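Local structure of protein argonaute (Methanocaldococcus jannaschii, 5G5S) at residues A[159-164]-A[259-264]; A[136-141]-A[155-160]; A[275-280]-A[629-634]; A[599-604]-A[679-684]. The protein uses short single-stranded DNA guides to bind and cleave complementary DNA targets, and may defend the cell against invading genetic elements. All blocks are in the same frame, centred on the assembly; numbering follows the deposited sequence.

Contact 1: A[159-164]-A[259-264]; sequences HTASIT and FYMDEL
The carbonyl oxygen of Phe259 takes the amide of Ala161 at 2.8 Å (N to O), with the donor nearly in line with the C=O bond. The bond is returned from Phe259 N to Ala161 O, which closes the hydrogen-bonded ring of an antiparallel pair. Thr160 faces Tyr260 as the adjoining non-hydrogen-bonded pair, and there Thr160 CA also points its hydrogen at Phe259 O. One step further on, Met261 N reaches His159 O at 3.1 Å, from 28° out of the carbonyl plane, just where the 259-264 chain leaves the strand in a type I turn from Tyr260 to Glu263.

On the face that carries Ala161 and Phe259 the packing is apolar. Phe259 CG sits between its own backbone N and carbonyl carbon (chi1 56°), and the ring lies against the neighbouring strand: Ala161 CB stands off-centre over it, 3.7 Å from CE1. Ile163 crosses the ring at about a right angle and meets its edge, with CD1 3.8 Å from Phe259 CE2. Met261, bent at chi2 and chi3, lays CG against His159 CB and brings SD to 3.7 Å from Ala161 CB. Asp262 turns its carboxylate to Arg158 in a salt bridge, while the imidazole of His159 meets Trp276 edge-to-face. The segments are neighbouring strands of an antiparallel sheet that joins the hairpin of strands 134-147 and 150-163 to strand 255-260, and His159 on it is a residue that contacts the guide DNA.

Contact 2: A[136-141]-A[155-160]; sequences VESYCE and LNFRHT
Glu137 and Thr160, Tyr139 and Arg158, and Glu141 and Asn156 are joined by paired backbone bonds of 2.8 to 2.9 Å between N and O, six in all. Between them Ser138 faces His159 and Cys140 faces Phe157 as non-hydrogen-bonded pairs, where CA hydrogens approach carbonyl oxygens; Cys140 CA lies 3.2 Å from Asn156 O.

Polar side chains meet on the face of Glu141, Asn156 and Arg158. Glu141 and Asn156 run side by side, and Asn156 ND2 gives a hydrogen bond of 2.7 Å to Glu141 OE2, arriving on the anti side of the carboxylate. The same OE2 forms a longer salt bridge with Arg158 NE at 3.5 Å, so one oxygen has both an amide hydrogen bond and a charged neighbour; the far end of that guanidinium is bound to Asp262. This regular antiparallel pairing is the beta hairpin of strands 134-147 and 150-163.

Aromatic contacts occur on both faces of the sheet. Tyr139 lies alongside Arg158 with Arg158 CB over the ring face, 4.0 Å from its centroid, while Thr160 CG2 comes to the ring edge. On the opposite face of the sheet, with Ser138 and Cys140, Phe157 has CG anti to its backbone N (chi1 -178°), and the ring is met by Ser138 CB at 3.6 Å from CZ and by the sulfur of Cys140, 4.0 Å from CD1. Helix 280-293 packs against the Phe157 side chain through Ile286, Ile287 and Ile290.

Contact 3: A[275-280]-A[629-634]; sequences YWRLSN and TPFGSN
Asn280 and Ser633 make the polar link between the two loops. Asn280 OD1 accepts the amide of Ser633 at 2.9 Å (N to O), the donor standing 23° out of the plane of the side-chain carbonyl. Asn280 ND2 adds two weak bonds, to Ser633 OG at 3.4 Å and to Ser633 O at 3.3 Å, and has a further partner in the backbone oxygen of Thr609. The carboxamide thus engages both the backbone and the hydroxyl of a single serine. A weak, strongly bent bond from Gly632 N to Leu278 O (3.4 Å) ties the backbones together alongside it. Gly632 CA lies 3.3 Å from Asn280 OD1, where the two loops run close together.

The apolar part is a CH-pi contact. Arg277 CB lies over one face of the Phe631 ring, 3.4 Å from CD1. Further out the arginine chain is extended from CG to NE, and CD passes 3.9 Å from CE1; it is CB and CD, not the guanidinium, that meet the ring.

Residues 629-634 belong to the region that binds the phosphorylated 5' end of the guide, in the loop between strands 621-625 and 636-645 of the PIWI domain. They lie against the linker between helices 266-271 and 280-293, where Ser279 N-caps the second helix and Phe631 also touches Ser266 and Leu269 of the first.

Contact 4: A[599-604]-A[679-684]; sequences IRKNNK and YLRIPA
Lys601, with the largest area buried here, is held by its backbone oxygen. Arg681 NH2 binds Lys601 O at 2.6 Å, in the carbonyl plane and on a lone pair, and Arg681 NH1 adds a weak bond to the same oxygen at 3.2 Å. Both terminal nitrogens of the guanidinium therefore converge on one acceptor, which meets the group at its edge. The side chain of Arg681 reaches there fully drawn out, CG anti to the backbone N (chi1 -175°) and the chain extended as far as NE. Its other hydrogen bonds go to Asn634 O from NE and to Pro635 O from NH2, so the arginine gathers three backbone carbonyls from two separate loops.

Lys601 CB lies 3.4 Å from Arg681 NH1, while the rest of the lysine leads elsewhere: NZ forms a salt bridge with Asp572, a catalytic and manganese-binding residue by similarity. The loop after strand 593-600 of the PIWI domain, whose fold is RNase H-like, thus lies beside the probable active site.

Ile682 comes next. Its CG2 packs against Lys601 CB at 4.0 Å and, more loosely, against CG2 of Ile599. Ile599 and Pro683 reach toward each other tip to tip, Ile599 CD1 standing 4.2 Å from Pro683 CG. Pro683 is the N-cap residue of helix 684-697, the helix that carries Asp690. Leu570 of strand 566-571 and Leu662 of helix 656-666 each touch both Ile599 and Pro683.

Overall arrangement
From the N terminus, contact 2 comes first and closes a short hairpin between strands 134-147 and 150-163. Contact 1 begins on the second of these strands, sharing His159 and Thr160 with contact 2, and closes a longer loop that takes in the PAZ sequence and returns as strand 255-260. The two form three neighbouring strands of one sheet. Contact 3 then makes a very long closure, from the linker before helix 280-293 to the guide-binding loop 629-634. Contact 4 crosses it: its first segment lies inside that span and its second beyond. Asn634 bridges the groups, bonded to Asp262 of contact 1 and Arg681 of contact 4, so the hairpin sheet, linker and PIWI domain are joined.

Contact 1: A[159-164]-A[259-264]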
# COMPACT_ATOMS: atom_id res chain seq x y z
N HIS A 159 -17.21 -6.02 1.12
CA HIS A 159 -18.00 -5.27 2.08
C HIS A 159 -17.38 -3.90 2.27
O HIS A 159 -16.19 -3.79 2.60
CB HIS A 159 -18.13 -6.02 3.41
CG HIS A 159 -18.80 -7.34 3.28
ND1 HIS A 159 -20.18 -7.46 3.29
CD2 HIS A 159 -18.26 -8.57 3.09
CE1 HIS A 159 -20.43 -8.75 3.15
NE2 HIS A 159 -19.30 -9.46 3.02
N THR A 160 -18.17 -2.87 1.98
CA THR A 160 -17.78 -1.46 2.12
C THR A 160 -18.54 -0.85 3.27
O THR A 160 -19.77 -0.87 3.29
CB THR A 160 -17.85 -0.71 0.77
OG1 THR A 160 -17.51 0.66 0.98
CG2 THR A 160 -19.21 -0.81 0.08
N ALA A 161 -17.81 -0.38 4.28
CA ALA A 161 -18.40 0.24 5.46
C ALA A 161 -18.16 1.74 5.47
O ALA A 161 -17.11 2.22 5.04
CB ALA A 161 -17.85 -0.38 6.73
N SER A 162 -19.17 2.49 5.93
CA SER A 162 -19.09 3.93 6.02
C SER A 162 -19.44 4.44 7.42
O SER A 162 -20.42 3.99 8.03
CB SER A 162 -19.94 4.61 4.94
OG SER A 162 -21.23 4.05 4.86
N ILE A 163 -18.61 5.35 7.94
CA ILE A 163 -18.83 5.97 9.25
C ILE A 163 -19.93 7.01 9.04
O ILE A 163 -19.77 7.93 8.23
CB ILE A 163 -17.53 6.58 9.84
CG1 ILE A 163 -16.32 5.60 9.74
CG2 ILE A 163 -17.77 7.12 11.26
CD1 ILE A 163 -15.87 4.81 11.01
N THR A 164 -21.08 6.80 9.69
CA THR A 164 -22.26 7.65 9.58
C THR A 164 -22.05 9.04 10.21
O THR A 164 -22.56 10.04 9.69
CB THR A 164 -23.53 6.90 10.01
OG1 THR A 164 -23.33 6.38 11.32
CG2 THR A 164 -23.88 5.76 9.04
N PHE A 259 -14.38 2.65 3.99
CA PHE A 259 -13.32 1.65 3.96
C PHE A 259 -13.87 0.26 3.67
O PHE A 259 -15.08 0.03 3.78
CB PHE A 259 -12.54 1.65 5.30
CG PHE A 259 -13.40 1.44 6.52
CD1 PHE A 259 -13.66 0.16 7.00
CD2 PHE A 259 -13.96 2.52 7.19
CE1 PHE A 259 -14.48 -0.04 8.11
CE2 PHE A 259 -14.79 2.32 8.30
CZ PHE A 259 -15.04 1.05 8.75
N TYR A 260 -12.97 -0.68 3.35
CA TYR A 260 -13.31 -2.07 3.12
C TYR A 260 -13.03 -2.84 4.39
O TYR A 260 -12.03 -2.57 5.06
CB TYR A 260 -12.53 -2.65 1.92
CG TYR A 260 -12.74 -1.86 0.65
CD1 TYR A 260 -13.92 -1.97 -0.07
CD2 TYR A 260 -11.77 -0.96 0.20
CE1 TYR A 260 -14.14 -1.20 -1.22
CE2 TYR A 260 -11.97 -0.20 -0.95
CZ TYR A 260 -13.16 -0.32 -1.65
OH TYR A 260 -13.36 0.43 -2.79
N MET A 261 -13.94 -3.78 4.73
CA MET A 261 -13.84 -4.65 5.91
C MET A 261 -12.60 -5.54 5.85
O MET A 261 -12.05 -5.88 6.90
CB MET A 261 -15.11 -5.50 6.10
CG MET A 261 -16.38 -4.68 6.37
SD MET A 261 -16.34 -3.59 7.81
CE MET A 261 -16.40 -4.78 9.14
N ASP A 262 -12.17 -5.91 4.62
CA ASP A 262 -10.99 -6.74 4.34
C ASP A 262 -9.69 -5.93 4.27
O ASP A 262 -8.60 -6.52 4.18
CB ASP A 262 -11.21 -7.58 3.06
CG ASP A 262 -11.67 -6.80 1.84
OD1 ASP A 262 -12.69 -6.06 1.95
OD2 ASP A 262 -11.09 -7.00 0.75
N GLU A 263 -9.79 -4.59 4.34
CA GLU A 263 -8.66 -3.66 4.35
C GLU A 263 -8.29 -3.28 5.80
O GLU A 263 -7.26 -2.65 6.02
CB GLU A 263 -8.96 -2.40 3.52
N LEU A 264 -9.14 -3.68 6.77
CA LEU A 264 -8.94 -3.42 8.19
C LEU A 264 -7.84 -4.30 8.76
O LEU A 264 -7.63 -5.42 8.30
CB LEU A 264 -10.24 -3.67 8.98
CG LEU A 264 -11.34 -2.61 8.86
CD1 LEU A 264 -12.68 -3.17 9.30
CD2 LEU A 264 -11.00 -1.36 9.67

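Contact 2: A[136-141]-A[155-160]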
# COMPACT_ATOMS: atom_id res chain seq x y z
N VAL A 136 -22.89 -0.68 6.55
CA VAL A 136 -22.21 -1.69 5.75
C VAL A 136 -23.00 -2.04 4.49
O VAL A 136 -24.19 -2.35 4.57
CB VAL A 136 -21.73 -2.92 6.58
CG1 VAL A 136 -22.88 -3.65 7.27
CG2 VAL A 136 -20.88 -3.88 5.74
N GLU A 137 -22.33 -1.96 3.32
CA GLU A 137 -22.89 -2.25 2.00
C GLU A 137 -22.09 -3.38 1.33
O GLU A 137 -20.87 -3.42 1.44
CB GLU A 137 -22.89 -0.99 1.10
CG GLU A 137 -23.31 0.31 1.78
CD GLU A 137 -22.19 1.34 1.92
OE1 GLU A 137 -21.84 1.97 0.90
OE2 GLU A 137 -21.68 1.52 3.05
N SER A 138 -22.78 -4.29 0.64
CA SER A 138 -22.13 -5.40 -0.05
C SER A 138 -22.20 -5.25 -1.55
O SER A 138 -23.20 -4.75 -2.07
CB SER A 138 -22.76 -6.72 0.36
OG SER A 138 -22.43 -7.05 1.69
N TYR A 139 -21.13 -5.69 -2.23
CA TYR A 139 -21.05 -5.66 -3.69
C TYR A 139 -20.13 -6.73 -4.26
O TYR A 139 -19.24 -7.23 -3.59
CB TYR A 139 -20.66 -4.26 -4.20
CG TYR A 139 -19.20 -3.88 -4.01
CD1 TYR A 139 -18.26 -4.16 -5.00
CD2 TYR A 139 -18.78 -3.19 -2.88
CE1 TYR A 139 -16.93 -3.79 -4.85
CE2 TYR A 139 -17.45 -2.80 -2.73
CZ TYR A 139 -16.53 -3.10 -3.72
OH TYR A 139 -15.21 -2.75 -3.59
N CYS A 140 -20.35 -7.04 -5.54
CA CYS A 140 -19.55 -7.97 -6.31
C CYS A 140 -18.68 -7.18 -7.25
O CYS A 140 -19.11 -6.17 -7.80
CB CYS A 140 -20.42 -8.96 -7.09
SG CYS A 140 -21.24 -10.19 -6.06
N GLU A 141 -17.45 -7.64 -7.44
CA GLU A 141 -16.55 -7.11 -8.44
C GLU A 141 -16.14 -8.26 -9.34
O GLU A 141 -15.97 -9.39 -8.86
CB GLU A 141 -15.36 -6.30 -7.90
CG GLU A 141 -14.88 -6.63 -6.50
CD GLU A 141 -13.56 -5.99 -6.15
OE1 GLU A 141 -13.43 -4.75 -6.31
OE2 GLU A 141 -12.64 -6.72 -5.72
N LEU A 155 -14.54 -13.66 -9.62
CA LEU A 155 -15.69 -13.19 -8.85
C LEU A 155 -15.30 -12.89 -7.40
O LEU A 155 -14.84 -13.77 -6.67
CB LEU A 155 -16.83 -14.21 -8.96
CG LEU A 155 -18.26 -13.74 -8.71
CD1 LEU A 155 -18.65 -12.60 -9.66
CD2 LEU A 155 -19.23 -14.90 -8.88
N ASN A 156 -15.44 -11.62 -7.01
CA ASN A 156 -15.09 -11.16 -5.67
C ASN A 156 -16.28 -10.53 -4.98
O ASN A 156 -17.03 -9.78 -5.60
CB ASN A 156 -13.92 -10.18 -5.74
CG ASN A 156 -13.09 -10.11 -4.48
OD1 ASN A 156 -13.03 -11.06 -3.69
ND2 ASN A 156 -12.39 -9.00 -4.29
N PHE A 157 -16.46 -10.84 -3.70
CA PHE A 157 -17.55 -10.29 -2.91
C PHE A 157 -16.93 -9.39 -1.84
O PHE A 157 -16.11 -9.85 -1.04
CB PHE A 157 -18.43 -11.41 -2.33
CG PHE A 157 -19.63 -10.98 -1.53
CD1 PHE A 157 -20.61 -10.17 -2.09
CD2 PHE A 157 -19.81 -11.42 -0.22
CE1 PHE A 157 -21.73 -9.77 -1.35
CE2 PHE A 157 -20.94 -11.05 0.51
CZ PHE A 157 -21.89 -10.22 -0.05
N ARG A 158 -17.25 -8.10 -1.88
CA ARG A 158 -16.67 -7.13 -0.96
C ARG A 158 -17.67 -6.41 -0.08
O ARG A 158 -18.82 -6.20 -0.47
CB ARG A 158 -15.79 -6.13 -1.71
CG ARG A 158 -14.47 -5.89 -1.02
CD ARG A 158 -13.31 -6.25 -1.91
NE ARG A 158 -12.82 -5.10 -2.66
CZ ARG A 158 -11.87 -4.27 -2.23
NH1 ARG A 158 -11.30 -4.45 -1.04
NH2 ARG A 158 -11.48 -3.25 -2.98
N HIS A 159 -17.21 -6.02 1.12
CA HIS A 159 -18.00 -5.27 2.08
C HIS A 159 -17.38 -3.90 2.27
O HIS A 159 -16.19 -3.79 2.60
CB HIS A 159 -18.13 -6.02 3.41
CG HIS A 159 -18.80 -7.34 3.28
ND1 HIS A 159 -20.18 -7.46 3.29
CD2 HIS A 159 -18.26 -8.57 3.09
CE1 HIS A 159 -20.43 -8.75 3.15
NE2 HIS A 159 -19.30 -9.46 3.02
N THR A 160 -18.17 -2.87 1.98
CA THR A 160 -17.78 -1.46 2.12
C THR A 160 -18.54 -0.85 3.27
O THR A 160 -19.77 -0.87 3.29
CB THR A 160 -17.85 -0.71 0.77
OG1 THR A 160 -17.51 0.66 0.98
CG2 THR A 160 -19.21 -0.81 0.08

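Contact 3: A[275-280]-A[629-634]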
# COMPACT_ATOMS: atom_id res chain seq x y z
N TYR A 275 -18.26 -13.13 10.98
CA TYR A 275 -18.48 -12.82 9.57
C TYR A 275 -17.45 -11.85 8.98
O TYR A 275 -17.15 -11.94 7.79
CB TYR A 275 -19.91 -12.30 9.36
CG TYR A 275 -20.33 -12.17 7.91
CD1 TYR A 275 -20.62 -13.29 7.14
CD2 TYR A 275 -20.49 -10.91 7.31
CE1 TYR A 275 -21.02 -13.18 5.80
CE2 TYR A 275 -20.90 -10.79 5.99
CZ TYR A 275 -21.16 -11.92 5.23
OH TYR A 275 -21.56 -11.81 3.92
N TRP A 276 -16.87 -11.00 9.82
CA TRP A 276 -15.87 -10.04 9.36
C TRP A 276 -14.44 -10.58 9.44
O TRP A 276 -13.52 -9.99 8.88
CB TRP A 276 -16.00 -8.73 10.13
CG TRP A 276 -17.40 -8.23 10.16
CD1 TRP A 276 -18.15 -7.98 11.27
CD2 TRP A 276 -18.23 -7.94 9.04
NE1 TRP A 276 -19.40 -7.54 10.90
CE2 TRP A 276 -19.47 -7.51 9.54
CE3 TRP A 276 -18.05 -8.00 7.65
CZ2 TRP A 276 -20.52 -7.14 8.71
CZ3 TRP A 276 -19.09 -7.63 6.83
CH2 TRP A 276 -20.31 -7.20 7.36
N ARG A 277 -14.25 -11.67 10.16
CA ARG A 277 -12.93 -12.29 10.30
C ARG A 277 -12.86 -13.67 9.64
O ARG A 277 -11.97 -14.46 9.94
CB ARG A 277 -12.50 -12.35 11.75
CG ARG A 277 -13.57 -12.86 12.69
CD ARG A 277 -13.18 -12.61 14.13
NE ARG A 277 -14.04 -13.33 15.05
CZ ARG A 277 -14.01 -13.18 16.37
NH1 ARG A 277 -13.17 -12.32 16.91
NH2 ARG A 277 -14.84 -13.88 17.13
N LEU A 278 -13.81 -13.96 8.77
CA LEU A 278 -13.91 -15.22 8.05
C LEU A 278 -12.62 -15.70 7.38
O LEU A 278 -11.86 -14.90 6.84
CB LEU A 278 -15.00 -15.08 6.99
CG LEU A 278 -15.91 -16.28 6.75
CD1 LEU A 278 -16.48 -16.77 8.07
CD2 LEU A 278 -17.02 -15.87 5.81
N SER A 279 -12.40 -17.01 7.36
CA SER A 279 -11.22 -17.60 6.73
C SER A 279 -11.35 -17.60 5.20
O SER A 279 -12.45 -17.41 4.67
CB SER A 279 -10.99 -19.02 7.25
OG SER A 279 -11.95 -19.93 6.74
N ASN A 280 -10.24 -17.80 4.48
CA ASN A 280 -10.24 -17.84 3.02
C ASN A 280 -11.12 -18.97 2.46
O ASN A 280 -11.82 -18.75 1.47
CB ASN A 280 -8.82 -17.91 2.46
CG ASN A 280 -7.98 -16.67 2.66
OD1 ASN A 280 -8.48 -15.56 2.84
ND2 ASN A 280 -6.67 -16.83 2.61
N THR A 629 -1.54 -15.13 8.09
CA THR A 629 -2.48 -14.17 8.65
C THR A 629 -3.40 -14.85 9.66
O THR A 629 -3.78 -16.00 9.48
CB THR A 629 -3.33 -13.55 7.52
OG1 THR A 629 -2.46 -13.11 6.48
CG2 THR A 629 -4.12 -12.36 8.02
N PRO A 630 -3.76 -14.13 10.71
CA PRO A 630 -4.65 -14.66 11.75
C PRO A 630 -6.01 -14.99 11.16
O PRO A 630 -6.59 -16.02 11.47
CB PRO A 630 -4.80 -13.49 12.72
CG PRO A 630 -3.69 -12.55 12.40
CD PRO A 630 -3.45 -12.71 10.93
N PHE A 631 -6.49 -14.11 10.30
CA PHE A 631 -7.77 -14.27 9.64
C PHE A 631 -7.56 -14.43 8.14
O PHE A 631 -6.48 -14.80 7.69
CB PHE A 631 -8.68 -13.08 9.93
CG PHE A 631 -8.73 -12.70 11.38
CD1 PHE A 631 -9.34 -13.54 12.30
CD2 PHE A 631 -8.17 -11.52 11.82
CE1 PHE A 631 -9.38 -13.20 13.64
CE2 PHE A 631 -8.22 -11.17 13.16
CZ PHE A 631 -8.82 -12.02 14.07
N GLY A 632 -8.60 -14.16 7.36
CA GLY A 632 -8.51 -14.26 5.92
C GLY A 632 -7.53 -13.26 5.35
O GLY A 632 -7.40 -12.15 5.84
N SER A 633 -6.81 -13.67 4.30
CA SER A 633 -5.83 -12.80 3.67
C SER A 633 -6.05 -12.72 2.16
O SER A 633 -6.50 -13.67 1.54
CB SER A 633 -4.43 -13.31 3.94
OG SER A 633 -4.29 -14.63 3.48
N ASN A 634 -5.75 -11.56 1.59
CA ASN A 634 -5.91 -11.35 0.17
C ASN A 634 -4.58 -11.48 -0.55
O ASN A 634 -3.57 -11.00 -0.06
CB ASN A 634 -6.47 -9.96 -0.09
CG ASN A 634 -7.89 -9.80 0.38
OD1 ASN A 634 -8.53 -10.76 0.77
ND2 ASN A 634 -8.39 -8.58 0.34

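Contact 4: A[599-604]-A[679-684]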
# COMPACT_ATOMS: atom_id res chain seq x y z
N ILE A 599 2.89 -4.24 -9.11
CA ILE A 599 2.55 -4.96 -7.89
C ILE A 599 1.27 -4.33 -7.37
O ILE A 599 1.28 -3.16 -6.99
CB ILE A 599 3.73 -4.97 -6.88
CG1 ILE A 599 4.90 -5.81 -7.45
CG2 ILE A 599 3.28 -5.49 -5.48
CD1 ILE A 599 6.18 -5.63 -6.80
N ARG A 600 0.17 -5.07 -7.45
CA ARG A 600 -1.14 -4.57 -7.03
C ARG A 600 -1.69 -5.30 -5.80
O ARG A 600 -2.06 -6.48 -5.86
CB ARG A 600 -2.12 -4.54 -8.21
CG ARG A 600 -1.64 -3.61 -9.32
CD ARG A 600 -2.67 -3.39 -10.40
NE ARG A 600 -3.61 -2.32 -10.07
CZ ARG A 600 -3.44 -1.04 -10.38
NH1 ARG A 600 -2.33 -0.65 -11.00
NH2 ARG A 600 -4.35 -0.14 -10.05
N LYS A 601 -1.71 -4.57 -4.67
CA LYS A 601 -2.22 -5.05 -3.38
C LYS A 601 -3.76 -5.13 -3.43
O LYS A 601 -4.35 -5.99 -2.79
CB LYS A 601 -1.72 -4.15 -2.22
CG LYS A 601 -2.08 -2.66 -2.35
CD LYS A 601 -1.47 -1.81 -1.24
CE LYS A 601 -1.32 -0.36 -1.65
NZ LYS A 601 -0.22 -0.15 -2.63
N ASN A 602 -4.38 -4.26 -4.23
CA ASN A 602 -5.83 -4.19 -4.40
C ASN A 602 -6.13 -4.84 -5.72
O ASN A 602 -5.73 -4.33 -6.76
CB ASN A 602 -6.31 -2.71 -4.35
CG ASN A 602 -5.92 -1.97 -3.09
OD1 ASN A 602 -6.09 -2.46 -1.96
ND2 ASN A 602 -5.39 -0.76 -3.25
N ASN A 603 -6.73 -6.03 -5.67
CA ASN A 603 -7.07 -6.84 -6.82
C ASN A 603 -8.28 -7.73 -6.51
O ASN A 603 -8.75 -7.76 -5.37
CB ASN A 603 -5.84 -7.63 -7.32
CG ASN A 603 -5.35 -8.69 -6.36
OD1 ASN A 603 -5.79 -9.84 -6.41
ND2 ASN A 603 -4.45 -8.33 -5.46
N LYS A 604 -8.82 -8.39 -7.52
CA LYS A 604 -10.02 -9.22 -7.47
C LYS A 604 -9.79 -10.71 -7.13
O LYS A 604 -10.77 -11.41 -6.89
CB LYS A 604 -10.80 -9.08 -8.78
CG LYS A 604 -11.14 -7.62 -9.10
CD LYS A 604 -11.95 -7.54 -10.36
CE LYS A 604 -12.55 -6.17 -10.62
NZ LYS A 604 -11.53 -5.20 -11.08
N TYR A 679 6.73 -11.01 8.36
CA TYR A 679 6.99 -10.57 6.99
C TYR A 679 5.87 -9.70 6.41
O TYR A 679 4.74 -9.77 6.89
CB TYR A 679 7.39 -11.75 6.07
CG TYR A 679 8.23 -12.82 6.76
CD1 TYR A 679 9.31 -12.48 7.56
CD2 TYR A 679 7.95 -14.17 6.58
CE1 TYR A 679 10.05 -13.45 8.24
CE2 TYR A 679 8.70 -15.16 7.24
CZ TYR A 679 9.75 -14.79 8.07
OH TYR A 679 10.50 -15.75 8.71
N LEU A 680 6.21 -8.85 5.43
CA LEU A 680 5.24 -7.92 4.82
C LEU A 680 4.37 -8.60 3.78
O LEU A 680 4.73 -9.64 3.26
CB LEU A 680 5.96 -6.71 4.21
CG LEU A 680 6.82 -5.87 5.17
CD1 LEU A 680 7.88 -5.11 4.42
CD2 LEU A 680 5.96 -4.96 6.04
N ARG A 681 3.21 -8.00 3.46
CA ARG A 681 2.32 -8.49 2.42
C ARG A 681 2.94 -8.12 1.05
O ARG A 681 2.91 -8.92 0.09
CB ARG A 681 0.92 -7.84 2.55
CG ARG A 681 -0.08 -8.42 1.54
CD ARG A 681 -1.49 -7.95 1.71
NE ARG A 681 -2.29 -8.35 0.55
CZ ARG A 681 -3.01 -7.53 -0.20
NH1 ARG A 681 -3.09 -6.24 0.10
NH2 ARG A 681 -3.69 -7.99 -1.24
N ILE A 682 3.49 -6.90 0.96
CA ILE A 682 4.10 -6.41 -0.27
C ILE A 682 5.60 -6.15 -0.09
O ILE A 682 5.99 -5.79 1.01
CB ILE A 682 3.30 -5.25 -0.95
CG1 ILE A 682 3.35 -3.95 -0.15
CG2 ILE A 682 1.86 -5.66 -1.36
CD1 ILE A 682 3.24 -2.75 -1.05
N PRO A 683 6.46 -6.36 -1.13
CA PRO A 683 7.91 -6.13 -0.96
C PRO A 683 8.29 -4.81 -0.27
O PRO A 683 7.69 -3.79 -0.56
CB PRO A 683 8.44 -6.18 -2.40
CG PRO A 683 7.49 -7.06 -3.11
CD PRO A 683 6.15 -6.81 -2.51
N ALA A 684 9.27 -4.84 0.64
CA ALA A 684 9.73 -3.66 1.40
C ALA A 684 10.02 -2.36 0.59
O ALA A 684 9.55 -1.31 1.03
CB ALA A 684 10.88 -4.02 2.33